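Local atomic coordinates of putative peptidyl-arginine deiminase family protein (Campylobacter jejuni subsp. jejuni serotype O:2, PDB entry 6B10), a protein that probably hydrolyses agmatine to N-carbamoylputrescine and ammonia, a step in polyamine biosynthesis. Residues Y21-L26 and K56-A61; S25-K30 and N84-R89; F79-N84 and N122-K127; G92-V97 and S324-F329. All blocks are in the same frame, centred on the assembly; numbering follows the deposited sequence.

Contact 1 (Y21-L26 and K56-A61)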
loop_
_atom_site.group_PDB
_atom_site.type_symbol
_atom_site.label_atom_id
_atom_site.label_comp_id
_atom_site.label_asym_id
_atom_site.label_seq_id
_atom_site.Cartn_x
_atom_site.Cartn_y
_atom_site.Cartn_z
ATOM N N TYR A 21 -7.759 2.856 -11.641
ATOM C CA TYR A 21 -7.746 1.428 -11.324
ATOM C C TYR A 21 -7.181 1.139 -9.942
ATOM O O TYR A 21 -6.299 1.854 -9.462
ATOM C CB TYR A 21 -6.849 0.676 -12.303
ATOM C CG TYR A 21 -7.375 0.522 -13.715
ATOM C CD1 TYR A 21 -8.246 -0.510 -14.046
ATOM C CD2 TYR A 21 -6.962 1.382 -14.730
ATOM C CE1 TYR A 21 -8.703 -0.673 -15.339
ATOM C CE2 TYR A 21 -7.422 1.232 -16.028
ATOM C CZ TYR A 21 -8.288 0.204 -16.327
ATOM O OH TYR A 21 -8.740 0.052 -17.618
ATOM N N LEU A 22 -7.686 0.074 -9.319
ATOM C CA LEU A 22 -6.917 -0.667 -8.327
ATOM C C LEU A 22 -6.416 -1.946 -9.004
ATOM O O LEU A 22 -7.180 -2.681 -9.636
ATOM C CB LEU A 22 -7.745 -1.006 -7.083
ATOM C CG LEU A 22 -6.922 -1.454 -5.863
ATOM C CD1 LEU A 22 -6.135 -0.299 -5.265
ATOM C CD2 LEU A 22 -7.799 -2.071 -4.785
ATOM N N MET A 23 -5.126 -2.205 -8.864
ATOM C CA MET A 23 -4.496 -3.309 -9.554
ATOM C C MET A 23 -4.043 -4.367 -8.560
ATOM O O MET A 23 -3.472 -4.048 -7.521
ATOM C CB MET A 23 -3.318 -2.788 -10.357
ATOM C CG MET A 23 -3.704 -1.654 -11.298
ATOM S SD MET A 23 -2.351 -1.075 -12.329
ATOM C CE MET A 23 -1.143 -0.594 -11.102
ATOM N N LEU A 24 -4.319 -5.626 -8.886
ATOM C CA LEU A 24 -3.941 -6.759 -8.050
ATOM C C LEU A 24 -3.350 -7.890 -8.892
ATOM O O LEU A 24 -3.669 -8.043 -10.074
ATOM C CB LEU A 24 -5.159 -7.285 -7.281
ATOM C CG LEU A 24 -5.959 -6.257 -6.466
ATOM C CD1 LEU A 24 -7.154 -5.744 -7.250
ATOM C CD2 LEU A 24 -6.427 -6.836 -5.134
ATOM N N SER A 25 -2.486 -8.679 -8.265
ATOM C CA SER A 25 -1.921 -9.867 -8.887
ATOM C C SER A 25 -2.499 -11.103 -8.206
ATOM O O SER A 25 -2.157 -11.409 -7.066
ATOM C CB SER A 25 -0.404 -9.849 -8.759
ATOM O OG SER A 25 0.163 -11.015 -9.327
ATOM N N LEU A 26 -3.378 -11.811 -8.913
ATOM C CA LEU A 26 -4.062 -12.980 -8.358
ATOM C C LEU A 26 -3.114 -14.069 -7.851
ATOM O O LEU A 26 -2.058 -14.306 -8.445
ATOM C CB LEU A 26 -5.011 -13.592 -9.389
ATOM C CG LEU A 26 -6.252 -12.777 -9.744
ATOM C CD1 LEU A 26 -7.045 -13.499 -10.819
ATOM C CD2 LEU A 26 -7.133 -12.517 -8.528
ATOM N N LYS A 56 -12.902 0.975 -11.074
ATOM C CA LYS A 56 -12.472 -0.179 -11.847
ATOM C C LYS A 56 -11.370 -0.937 -11.127
ATOM O O LYS A 56 -10.583 -0.359 -10.379
ATOM C CB LYS A 56 -11.990 0.224 -13.237
ATOM C CG LYS A 56 -13.096 0.678 -14.163
ATOM C CD LYS A 56 -12.525 1.103 -15.507
ATOM C CE LYS A 56 -11.930 2.498 -15.450
ATOM N NZ LYS A 56 -11.145 2.775 -16.683
ATOM N N VAL A 57 -11.331 -2.239 -11.367
ATOM C CA VAL A 57 -10.319 -3.110 -10.817
ATOM C C VAL A 57 -9.658 -3.841 -11.980
ATOM O O VAL A 57 -10.343 -4.299 -12.900
ATOM C CB VAL A 57 -10.952 -4.145 -9.856
ATOM C CG1 VAL A 57 -9.917 -5.152 -9.364
ATOM C CG2 VAL A 57 -11.616 -3.446 -8.676
ATOM N N LEU A 58 -8.333 -3.946 -11.931
ATOM C CA LEU A 58 -7.567 -4.712 -12.906
ATOM C C LEU A 58 -6.889 -5.883 -12.207
ATOM O O LEU A 58 -6.132 -5.688 -11.259
ATOM C CB LEU A 58 -6.511 -3.829 -13.575
ATOM C CG LEU A 58 -5.623 -4.514 -14.624
ATOM C CD1 LEU A 58 -6.456 -5.091 -15.756
ATOM C CD2 LEU A 58 -4.594 -3.544 -15.180
ATOM N N LEU A 59 -7.159 -7.097 -12.681
ATOM C CA LEU A 59 -6.568 -8.307 -12.118
ATOM C C LEU A 59 -5.549 -8.888 -13.081
ATOM O O LEU A 59 -5.852 -9.104 -14.249
ATOM C CB LEU A 59 -7.652 -9.344 -11.844
ATOM C CG LEU A 59 -8.810 -8.922 -10.943
ATOM C CD1 LEU A 59 -9.854 -10.027 -10.892
ATOM C CD2 LEU A 59 -8.321 -8.579 -9.544
ATOM N N ILE A 60 -4.345 -9.144 -12.576
ATOM C CA ILE A 60 -3.233 -9.651 -13.366
ATOM C C ILE A 60 -2.991 -11.110 -12.986
ATOM O O ILE A 60 -2.865 -11.424 -11.809
ATOM C CB ILE A 60 -1.952 -8.836 -13.094
ATOM C CG1 ILE A 60 -2.196 -7.347 -13.363
ATOM C CG2 ILE A 60 -0.792 -9.336 -13.946
ATOM C CD1 ILE A 60 -1.133 -6.428 -12.792
ATOM N N ALA A 61 -2.938 -11.994 -13.985
ATOM C CA ALA A 61 -2.706 -13.423 -13.755
ATOM C C ALA A 61 -2.203 -14.127 -15.022
ATOM O O ALA A 61 -2.470 -13.665 -16.133
ATOM C CB ALA A 61 -3.978 -14.091 -13.264
#

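Contact 2 (S25-K30 and N84-R89)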
loop_
_atom_site.group_PDB
_atom_site.type_symbol
_atom_site.label_atom_id
_atom_site.label_comp_id
_atom_site.label_asym_id
_atom_site.label_seq_id
_atom_site.Cartn_x
_atom_site.Cartn_y
_atom_site.Cartn_z
ATOM N N SER A 25 -2.486 -8.679 -8.265
ATOM C CA SER A 25 -1.921 -9.867 -8.887
ATOM C C SER A 25 -2.499 -11.103 -8.206
ATOM O O SER A 25 -2.157 -11.409 -7.066
ATOM C CB SER A 25 -0.404 -9.849 -8.759
ATOM O OG SER A 25 0.163 -11.015 -9.327
ATOM N N LEU A 26 -3.378 -11.811 -8.913
ATOM C CA LEU A 26 -4.062 -12.980 -8.358
ATOM C C LEU A 26 -3.114 -14.069 -7.851
ATOM O O LEU A 26 -2.058 -14.306 -8.445
ATOM C CB LEU A 26 -5.011 -13.592 -9.389
ATOM C CG LEU A 26 -6.252 -12.777 -9.744
ATOM C CD1 LEU A 26 -7.045 -13.499 -10.819
ATOM C CD2 LEU A 26 -7.133 -12.517 -8.528
ATOM N N PRO A 27 -3.479 -14.717 -6.729
ATOM C CA PRO A 27 -2.786 -15.940 -6.339
ATOM C C PRO A 27 -3.179 -17.072 -7.276
ATOM O O PRO A 27 -4.332 -17.153 -7.687
ATOM C CB PRO A 27 -3.301 -16.217 -4.919
ATOM C CG PRO A 27 -3.981 -14.968 -4.478
ATOM C CD PRO A 27 -4.481 -14.317 -5.727
ATOM N N HIS A 28 -2.219 -17.917 -7.627
ATOM C CA HIS A 28 -2.487 -19.076 -8.477
ATOM C C HIS A 28 -1.787 -20.310 -7.931
ATOM O O HIS A 28 -0.874 -20.205 -7.106
ATOM C CB HIS A 28 -2.067 -18.812 -9.931
ATOM C CG HIS A 28 -0.704 -18.204 -10.077
ATOM N ND1 HIS A 28 0.456 -18.888 -9.782
ATOM C CD2 HIS A 28 -0.317 -16.980 -10.508
ATOM C CE1 HIS A 28 1.497 -18.109 -10.013
ATOM N NE2 HIS A 28 1.055 -16.945 -10.455
ATOM N N GLU A 29 -2.225 -21.476 -8.403
ATOM C CA GLU A 29 -1.654 -22.759 -7.994
ATOM C C GLU A 29 -0.257 -22.947 -8.581
ATOM O O GLU A 29 -0.060 -23.750 -9.489
ATOM C CB GLU A 29 -2.563 -23.911 -8.436
ATOM N N LYS A 30 0.703 -22.196 -8.046
ATOM C CA LYS A 30 2.094 -22.221 -8.508
ATOM C C LYS A 30 3.005 -21.503 -7.513
ATOM O O LYS A 30 4.083 -21.996 -7.185
ATOM C CB LYS A 30 2.227 -21.579 -9.890
ATOM N N ASN A 84 4.386 -14.609 -10.024
ATOM C CA ASN A 84 4.221 -15.472 -8.850
ATOM C C ASN A 84 3.878 -14.661 -7.598
ATOM O O ASN A 84 2.873 -14.932 -6.941
ATOM C CB ASN A 84 5.448 -16.370 -8.625
ATOM C CG ASN A 84 6.764 -15.615 -8.700
ATOM O OD1 ASN A 84 6.819 -14.466 -9.146
ATOM N ND2 ASN A 84 7.836 -16.263 -8.262
ATOM N N ASP A 85 4.704 -13.664 -7.290
ATOM C CA ASP A 85 4.445 -12.727 -6.200
ATOM C C ASP A 85 3.106 -12.013 -6.419
ATOM O O ASP A 85 2.867 -11.448 -7.489
ATOM C CB ASP A 85 5.583 -11.702 -6.137
ATOM C CG ASP A 85 5.484 -10.766 -4.942
ATOM O OD1 ASP A 85 4.528 -10.875 -4.150
ATOM O OD2 ASP A 85 6.376 -9.905 -4.802
ATOM N N THR A 86 2.237 -12.058 -5.410
ATOM C CA THR A 86 0.947 -11.366 -5.459
ATOM C C THR A 86 1.002 -9.967 -4.823
ATOM O O THR A 86 0.073 -9.173 -4.969
ATOM C CB THR A 86 -0.146 -12.180 -4.745
ATOM O OG1 THR A 86 0.229 -12.395 -3.379
ATOM C CG2 THR A 86 -0.350 -13.517 -5.435
ATOM N N TRP A 87 2.085 -9.670 -4.114
ATOM C CA TRP A 87 2.197 -8.412 -3.391
ATOM C C TRP A 87 2.628 -7.309 -4.345
ATOM O O TRP A 87 3.782 -6.904 -4.364
ATOM C CB TRP A 87 3.169 -8.556 -2.218
ATOM C CG TRP A 87 2.791 -9.672 -1.269
ATOM C CD1 TRP A 87 3.518 -10.795 -0.998
ATOM C CD2 TRP A 87 1.588 -9.777 -0.490
ATOM N NE1 TRP A 87 2.849 -11.585 -0.094
ATOM C CE2 TRP A 87 1.663 -10.985 0.235
ATOM C CE3 TRP A 87 0.458 -8.967 -0.333
ATOM C CZ2 TRP A 87 0.652 -11.402 1.105
ATOM C CZ3 TRP A 87 -0.550 -9.384 0.533
ATOM C CH2 TRP A 87 -0.444 -10.590 1.239
ATOM N N ILE A 88 1.674 -6.833 -5.140
ATOM C CA ILE A 88 1.962 -5.865 -6.201
ATOM C C ILE A 88 2.415 -4.499 -5.662
ATOM O O ILE A 88 3.161 -3.792 -6.336
ATOM C CB ILE A 88 0.771 -5.718 -7.185
ATOM C CG1 ILE A 88 1.168 -4.865 -8.398
ATOM C CG2 ILE A 88 -0.448 -5.115 -6.509
ATOM C CD1 ILE A 88 0.210 -4.979 -9.565
ATOM N N ARG A 89 1.978 -4.133 -4.456
ATOM C CA ARG A 89 2.476 -2.924 -3.785
ATOM C C ARG A 89 4.016 -2.903 -3.702
ATOM O O ARG A 89 4.630 -1.836 -3.776
ATOM C CB ARG A 89 1.857 -2.815 -2.379
ATOM C CG ARG A 89 2.231 -1.573 -1.562
ATOM C CD ARG A 89 1.530 -0.294 -1.997
ATOM N NE ARG A 89 0.080 -0.447 -2.122
ATOM C CZ ARG A 89 -0.743 0.517 -2.538
ATOM N NH1 ARG A 89 -0.275 1.719 -2.832
ATOM N NH2 ARG A 89 -2.044 0.278 -2.647
#

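Contact 3 (F79-N84 and N122-K127)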
loop_
_atom_site.group_PDB
_atom_site.type_symbol
_atom_site.label_atom_id
_atom_site.label_comp_id
_atom_site.label_asym_id
_atom_site.label_seq_id
_atom_site.Cartn_x
_atom_site.Cartn_y
_atom_site.Cartn_z
ATOM N N PHE A 79 -5.873 -8.955 -17.355
ATOM C CA PHE A 79 -4.677 -8.797 -18.165
ATOM C C PHE A 79 -3.781 -10.023 -18.025
ATOM O O PHE A 79 -3.228 -10.276 -16.953
ATOM C CB PHE A 79 -3.908 -7.543 -17.750
ATOM C CG PHE A 79 -2.612 -7.362 -18.487
ATOM C CD1 PHE A 79 -2.608 -6.972 -19.820
ATOM C CD2 PHE A 79 -1.398 -7.592 -17.857
ATOM C CE1 PHE A 79 -1.416 -6.810 -20.509
ATOM C CE2 PHE A 79 -0.202 -7.428 -18.540
ATOM C CZ PHE A 79 -0.210 -7.039 -19.866
ATOM N N LYS A 80 -3.646 -10.778 -19.114
ATOM C CA LYS A 80 -2.822 -11.982 -19.125
ATOM C C LYS A 80 -1.348 -11.615 -18.997
ATOM O O LYS A 80 -0.834 -10.801 -19.768
ATOM C CB LYS A 80 -3.052 -12.786 -20.407
ATOM N N CYS A 81 -0.681 -12.216 -18.013
ATOM C CA CYS A 81 0.733 -11.952 -17.747
ATOM C C CYS A 81 1.241 -12.882 -16.649
ATOM O O CYS A 81 0.596 -13.026 -15.611
ATOM C CB CYS A 81 0.930 -10.497 -17.322
ATOM S SG CYS A 81 2.585 -10.103 -16.734
ATOM N N ASP A 82 2.392 -13.509 -16.877
ATOM C CA ASP A 82 2.947 -14.459 -15.912
ATOM C C ASP A 82 3.505 -13.735 -14.700
ATOM O O ASP A 82 3.978 -12.604 -14.802
ATOM C CB ASP A 82 4.043 -15.319 -16.546
ATOM C CG ASP A 82 3.499 -16.309 -17.559
ATOM O OD1 ASP A 82 2.376 -16.098 -18.066
ATOM O OD2 ASP A 82 4.202 -17.299 -17.854
ATOM N N THR A 83 3.458 -14.415 -13.559
ATOM C CA THR A 83 3.916 -13.861 -12.286
ATOM C C THR A 83 3.939 -14.960 -11.223
ATOM O O THR A 83 3.566 -16.104 -11.489
ATOM C CB THR A 83 2.998 -12.708 -11.808
ATOM O OG1 THR A 83 3.514 -12.138 -10.597
ATOM C CG2 THR A 83 1.561 -13.196 -11.583
ATOM N N ASN A 84 4.386 -14.609 -10.024
ATOM C CA ASN A 84 4.221 -15.472 -8.850
ATOM C C ASN A 84 3.878 -14.661 -7.598
ATOM O O ASN A 84 2.873 -14.932 -6.941
ATOM C CB ASN A 84 5.448 -16.370 -8.625
ATOM C CG ASN A 84 6.764 -15.615 -8.700
ATOM O OD1 ASN A 84 6.819 -14.466 -9.146
ATOM N ND2 ASN A 84 7.836 -16.263 -8.262
ATOM N N ASN A 122 9.554 -7.854 -12.197
ATOM C CA ASN A 122 10.250 -6.760 -12.871
ATOM C C ASN A 122 9.721 -6.551 -14.288
ATOM O O ASN A 122 9.543 -5.416 -14.732
ATOM C CB ASN A 122 11.753 -7.027 -12.919
ATOM C CG ASN A 122 12.543 -5.815 -13.364
ATOM O OD1 ASN A 122 13.031 -5.760 -14.492
ATOM N ND2 ASN A 122 12.656 -4.826 -12.482
ATOM N N ALA A 123 9.472 -7.654 -14.986
ATOM C CA ALA A 123 8.898 -7.600 -16.319
ATOM C C ALA A 123 7.434 -7.161 -16.280
ATOM O O ALA A 123 7.040 -6.289 -17.050
ATOM C CB ALA A 123 9.035 -8.948 -17.007
ATOM N N VAL A 124 6.649 -7.745 -15.370
ATOM C CA VAL A 124 5.195 -7.489 -15.274
ATOM C C VAL A 124 4.815 -6.043 -15.619
ATOM O O VAL A 124 3.875 -5.804 -16.382
ATOM C CB VAL A 124 4.628 -7.832 -13.865
ATOM C CG1 VAL A 124 3.216 -7.284 -13.685
ATOM C CG2 VAL A 124 4.615 -9.336 -13.623
ATOM N N ASN A 125 5.540 -5.086 -15.050
ATOM C CA ASN A 125 5.264 -3.672 -15.296
ATOM C C ASN A 125 5.482 -3.240 -16.748
ATOM O O ASN A 125 4.717 -2.432 -17.280
ATOM C CB ASN A 125 6.116 -2.797 -14.376
ATOM C CG ASN A 125 5.706 -2.909 -12.922
ATOM O OD1 ASN A 125 4.615 -2.475 -12.536
ATOM N ND2 ASN A 125 6.578 -3.494 -12.102
ATOM N N SER A 126 6.535 -3.757 -17.376
ATOM C CA SER A 126 6.824 -3.430 -18.776
ATOM C C SER A 126 5.711 -3.928 -19.682
ATOM O O SER A 126 5.198 -3.169 -20.506
ATOM C CB SER A 126 8.161 -4.023 -19.219
ATOM O OG SER A 126 9.235 -3.375 -18.565
ATOM N N LYS A 127 5.339 -5.197 -19.511
ATOM C CA LYS A 127 4.253 -5.793 -20.293
ATOM C C LYS A 127 3.013 -4.929 -20.147
ATOM O O LYS A 127 2.406 -4.525 -21.131
ATOM C CB LYS A 127 3.879 -7.227 -19.861
ATOM C CG LYS A 127 4.889 -8.057 -19.077
ATOM C CD LYS A 127 5.988 -8.657 -19.934
ATOM C CE LYS A 127 6.448 -9.980 -19.335
ATOM N NZ LYS A 127 7.588 -10.583 -20.073
#

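Contact 4 (G92-V97 and S324-F329)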
loop_
_atom_site.group_PDB
_atom_site.type_symbol
_atom_site.label_atom_id
_atom_site.label_comp_id
_atom_site.label_asym_id
_atom_site.label_seq_id
_atom_site.Cartn_x
_atom_site.Cartn_y
_atom_site.Cartn_z
ATOM N N GLY A 92 4.846 -2.898 -8.039
ATOM C CA GLY A 92 4.041 -2.124 -8.994
ATOM C C GLY A 92 4.568 -0.727 -9.295
ATOM O O GLY A 92 5.356 -0.164 -8.535
ATOM N N ALA A 93 4.121 -0.165 -10.413
ATOM C CA ALA A 93 4.539 1.174 -10.825
ATOM C C ALA A 93 3.896 2.244 -9.943
ATOM O O ALA A 93 2.724 2.125 -9.577
ATOM C CB ALA A 93 4.170 1.412 -12.278
ATOM N N ILE A 94 4.657 3.289 -9.625
ATOM C CA ILE A 94 4.194 4.356 -8.728
ATOM C C ILE A 94 4.014 5.665 -9.498
ATOM O O ILE A 94 4.952 6.147 -10.121
ATOM C CB ILE A 94 5.180 4.556 -7.554
ATOM C CG1 ILE A 94 5.148 3.342 -6.625
ATOM C CG2 ILE A 94 4.841 5.804 -6.750
ATOM C CD1 ILE A 94 6.357 3.240 -5.721
ATOM N N ASP A 95 2.811 6.234 -9.446
ATOM C CA ASP A 95 2.516 7.491 -10.137
ATOM C C ASP A 95 3.061 8.712 -9.418
ATOM O O ASP A 95 3.015 8.788 -8.191
ATOM C CB ASP A 95 1.001 7.691 -10.305
ATOM C CG ASP A 95 0.394 6.775 -11.353
ATOM O OD1 ASP A 95 1.113 6.336 -12.277
ATOM O OD2 ASP A 95 -0.824 6.506 -11.256
ATOM N N ILE A 96 3.564 9.666 -10.205
ATOM C CA ILE A 96 3.796 11.039 -9.758
ATOM C C ILE A 96 3.152 11.971 -10.769
ATOM O O ILE A 96 2.818 11.551 -11.876
ATOM C CB ILE A 96 5.295 11.386 -9.640
ATOM C CG1 ILE A 96 6.055 11.030 -10.928
ATOM C CG2 ILE A 96 5.911 10.670 -8.448
ATOM C CD1 ILE A 96 7.391 11.730 -11.060
ATOM N N VAL A 97 2.957 13.224 -10.386
ATOM C CA VAL A 97 2.592 14.260 -11.343
ATOM C C VAL A 97 3.898 14.923 -11.767
ATOM O O VAL A 97 4.637 15.442 -10.930
ATOM C CB VAL A 97 1.633 15.312 -10.751
ATOM C CG1 VAL A 97 1.096 16.218 -11.851
ATOM C CG2 VAL A 97 0.466 14.645 -10.027
ATOM N N SER A 324 -1.380 -6.063 -1.099
ATOM C CA SER A 324 -1.869 -6.841 -2.238
ATOM C C SER A 324 -2.386 -6.010 -3.418
ATOM O O SER A 324 -2.939 -6.573 -4.362
ATOM C CB SER A 324 -3.009 -7.741 -1.780
ATOM O OG SER A 324 -4.206 -6.998 -1.733
ATOM N N CYS A 325 -2.243 -4.690 -3.379
ATOM C CA CYS A 325 -2.790 -3.873 -4.449
ATOM C C CYS A 325 -1.945 -2.651 -4.746
ATOM O O CYS A 325 -1.052 -2.287 -3.977
ATOM C CB CYS A 325 -4.230 -3.474 -4.126
ATOM S SG CYS A 325 -4.450 -2.417 -2.668
ATOM N N GLN A 326 -2.200 -2.049 -5.898
ATOM C CA GLN A 326 -1.540 -0.810 -6.272
ATOM C C GLN A 326 -2.561 0.115 -6.927
ATOM O O GLN A 326 -3.461 -0.331 -7.637
ATOM C CB GLN A 326 -0.363 -1.091 -7.205
ATOM C CG GLN A 326 0.440 0.135 -7.626
ATOM C CD GLN A 326 1.026 0.903 -6.451
ATOM O OE1 GLN A 326 0.310 1.617 -5.743
ATOM N NE2 GLN A 326 2.331 0.769 -6.243
ATOM N N ASN A 327 -2.419 1.404 -6.666
ATOM C CA ASN A 327 -3.345 2.393 -7.184
ATOM C C ASN A 327 -2.780 3.000 -8.457
ATOM O O ASN A 327 -1.581 3.240 -8.553
ATOM C CB ASN A 327 -3.587 3.486 -6.130
ATOM C CG ASN A 327 -3.882 2.909 -4.761
ATOM O OD1 ASN A 327 -2.967 2.602 -3.993
ATOM N ND2 ASN A 327 -5.162 2.732 -4.458
ATOM N N ARG A 328 -3.649 3.232 -9.432
ATOM C CA ARG A 328 -3.284 3.951 -10.647
ATOM C C ARG A 328 -4.230 5.134 -10.727
ATOM O O ARG A 328 -5.448 4.964 -10.783
ATOM C CB ARG A 328 -3.406 3.051 -11.881
ATOM C CG ARG A 328 -3.188 3.778 -13.203
ATOM C CD ARG A 328 -3.041 2.810 -14.370
ATOM N NE ARG A 328 -3.246 3.492 -15.651
ATOM C CZ ARG A 328 -2.301 4.124 -16.348
ATOM N NH1 ARG A 328 -1.044 4.179 -15.915
ATOM N NH2 ARG A 328 -2.618 4.712 -17.496
ATOM N N PHE A 329 -3.667 6.336 -10.698
ATOM C CA PHE A 329 -4.476 7.533 -10.511
ATOM C C PHE A 329 -5.064 8.047 -11.815
ATOM O O PHE A 329 -4.581 7.717 -12.898
ATOM C CB PHE A 329 -3.679 8.602 -9.755
ATOM C CG PHE A 329 -3.356 8.183 -8.354
ATOM C CD1 PHE A 329 -4.236 8.453 -7.317
ATOM C CD2 PHE A 329 -2.216 7.432 -8.087
ATOM C CE1 PHE A 329 -3.970 8.019 -6.030
ATOM C CE2 PHE A 329 -1.941 7.000 -6.800
ATOM C CZ PHE A 329 -2.820 7.298 -5.771
HETATM O O HOH W 1 0.266 2.382 -10.822
HETATM O O HOH W 2 0.070 4.064 -13.266
HETATM O O HOH W 3 0.825 4.813 -8.053
#

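Contact 1 (Y21-L26 and K56-A61)
The carbonyl oxygen of Leu24 is gripped twice by strand 56-61: Ile60 N donates to Leu24 O at 2.8 Å with an N-H...O angle of 157°, and Leu59 CA brings a C-H to Leu24 O at 3.6 Å. Leu58 O plays the same part in return, taking Leu24 N at 3.0 Å and a C-H from Met23 CA. With Leu22 N to Lys56 O, Leu58 N to Leu22 O and Leu26 N to Ile60 O, five bonds run in the alternating pattern of parallel strands.

Side chains then sort by face. On one, Leu24 CD1 comes within 3.5 Å of Val57 CG1 and 3.8 Å of Leu59 CD2. Chi2 of Leu24, 96°, is off a staggered value and carries CD1 against both of these methyls. Helix 37-52 packs here through Val51, Tyr44 and Phe47. On the other face, Tyr21 CD1 rests 3.8 Å from Leu58 CB, while Lys56 NZ lies 4.4 Å from the centroid of the Tyr21 ring, an off-centre cation-pi contact 34° from the normal. Both polar tips have stronger partners: Lys56 NZ a salt bridge with Glu20, Tyr21 OH a bond with Glu77. Helix 120-133 covers this side. Parallel strands 19-25 and 56-61, joined through helix 37-52, form a beta-alpha-beta crossover.

Contact 2 (S25-K30 and N84-R89)
Thr86 meets Ser25 just where strand 19-25 runs out, and it does so from an Asx turn: Asp85 OD1 accepts Trp87 N at 2.7 Å, from above the carboxylate plane. This loop-to-loop contact lies beyond the end of a sheet of the pentein fold expected for this family. Followed outward, Thr86 CB sits 3.2 Å from Ser25 O, a tight approach. From CB the chain forks. CG2, anti to the carbonyl carbon, lies equally close to Ser25 O, at 3.2 Å, and goes on to Leu26 O at 3.5 Å and Pro27 CA at 3.6 Å; the Thr86 and Pro27 side chains cross at about a right angle. OG1 takes the other branch, between the backbone N and the carbonyl carbon (chi1 59°). It lies 4.0 Å above the plane of the Trp87 ring, over its centre, and is hydrogen-bonded to Trp33 NE1. The methyl therefore does the packing while the hydroxyl finds its polar partner outside the two segments.

Ser25 adds one polar link across the contact. Its OG gives a weak hydrogen bond to Asp85 O at 3.3 Å, and the same oxygen also takes a weak bond from Thr83 OG1. Farther along the chain, Ile88 turns its CB toward the strand end. At the outer end His28 brings its ring to the other loop: NE2, which is hydrogen-bonded to Thr83 O, lies 3.8 Å from Asn84 CA.

Contact 3 (F79-N84 and N122-K127)
Apolar contact between Cys81 and Val124 is central where the end of strand 76-80 meets helix 120-133. Cys81 SG, set anti to the backbone N (chi1 172°), points at the helix and touches two residues one turn apart: Val124 CG2 at 3.8 Å and Lys127 CG at 3.9 Å. Val124 CG2 is also 4.2 Å from Thr83 CB, so a single methyl is shared by neighbouring loop residues. Phe79 CZ lies 4.1 Å from Lys127 CB, and the Phe79 side chain also touches Leu58, Leu128 and Glu131. Lys127 CG stands beside the sulphur with chi1 at -21°, an unstaggered value that may not be well determined for an exposed chain, and the amine leads away from the strand.

A second group of contacts sets carbon against backbone oxygen. Asp82 O is 3.5 Å from Val124 CG2, and Lys127 O is 3.8 Å from Phe79 CZ.

Directional bonds are made to other partners. Thr83 OG1 shares weak hydrogen bonds with Asp85 O and Asp121 OD1. On a different side of the helix, Asn125 ND2 holds the carbonyl of Phe91, a residue of the potassium site. With no hydrogen bond across the two segments, their fit rests on the shape and burial of sulphur, methyl and methylene surfaces, and the weak Thr83 OG1 to Asp121 bond adds a polar link to the start of the same helix.

Contact 4 (G92-V97 and S324-F329)
Asp95 and Phe329 cross with the carboxylate and ring planes 63° apart, and OD2 lies in the ring plane at its edge, 3.6 Å from Phe329 CD2. Phe329 also uses its backbone here: its N donates to Asp95 OD2 at 2.9 Å, nearly straight at 172° and close to the C-O axis of the acceptor. Arg333 NH2 adds a salt bridge to that oxygen, which should help keep the buried carboxylate ionised. The other oxygen, Asp95 OD1, receives water 2, and this water in turn accepts from Arg328 NH1, so water 2 bridges the two side chains, while Arg328 NH2 makes a salt bridge with Glu135.

Gln326 lies about at a right angle to Ile94, with NE2 3.8 Å from Ile94 CG1. Its CG, anti to the backbone N (chi1 -178°), sits 3.6 Å from Ala93 O. The amide OE1 folds back in plane to take Asn327 N on a lone pair at 2.9 Å, which helps fix the rotation of the amide.

Between the backbones, waters 1 and 3 both donate to Asn327 O. Water 1 also donates to Ala93 O, whereas water 3 accepts Asp95 N at 2.8 Å. The strand axes come no nearer than 7.1 Å, too far for direct pairing, so side chain and water bridge strands of two separate sheets. Such meeting of sheets is consistent with the propeller-like pentein fold of the guanidino-group-modifying enzymes.

In the fold
Contacts 1, 3 and 4 meet on one four-stranded sheet, ordered 76-80, 56-61, 19-25, 326-329. Contact 1 joins its two middle strands, contact 3 packs helix 120-133 at the end of one outer strand, and contact 4 links the other outer strand to the second sheet through strand 94-98. Contact 2 continues directly from contact 1, sharing Ser25 and Leu26, with centres about 11 Å apart; its segments alternate along the chain with those of contact 3, which shares Asn84. Contacts 2 and 4 are farthest apart, centres about 17 Å, yet Arg89 bonds to Asn327. Segment 324-329, near the C-terminus, thus pairs with strand 19-25 near the N-terminus and, through side chains and water, reaches strand 94-98.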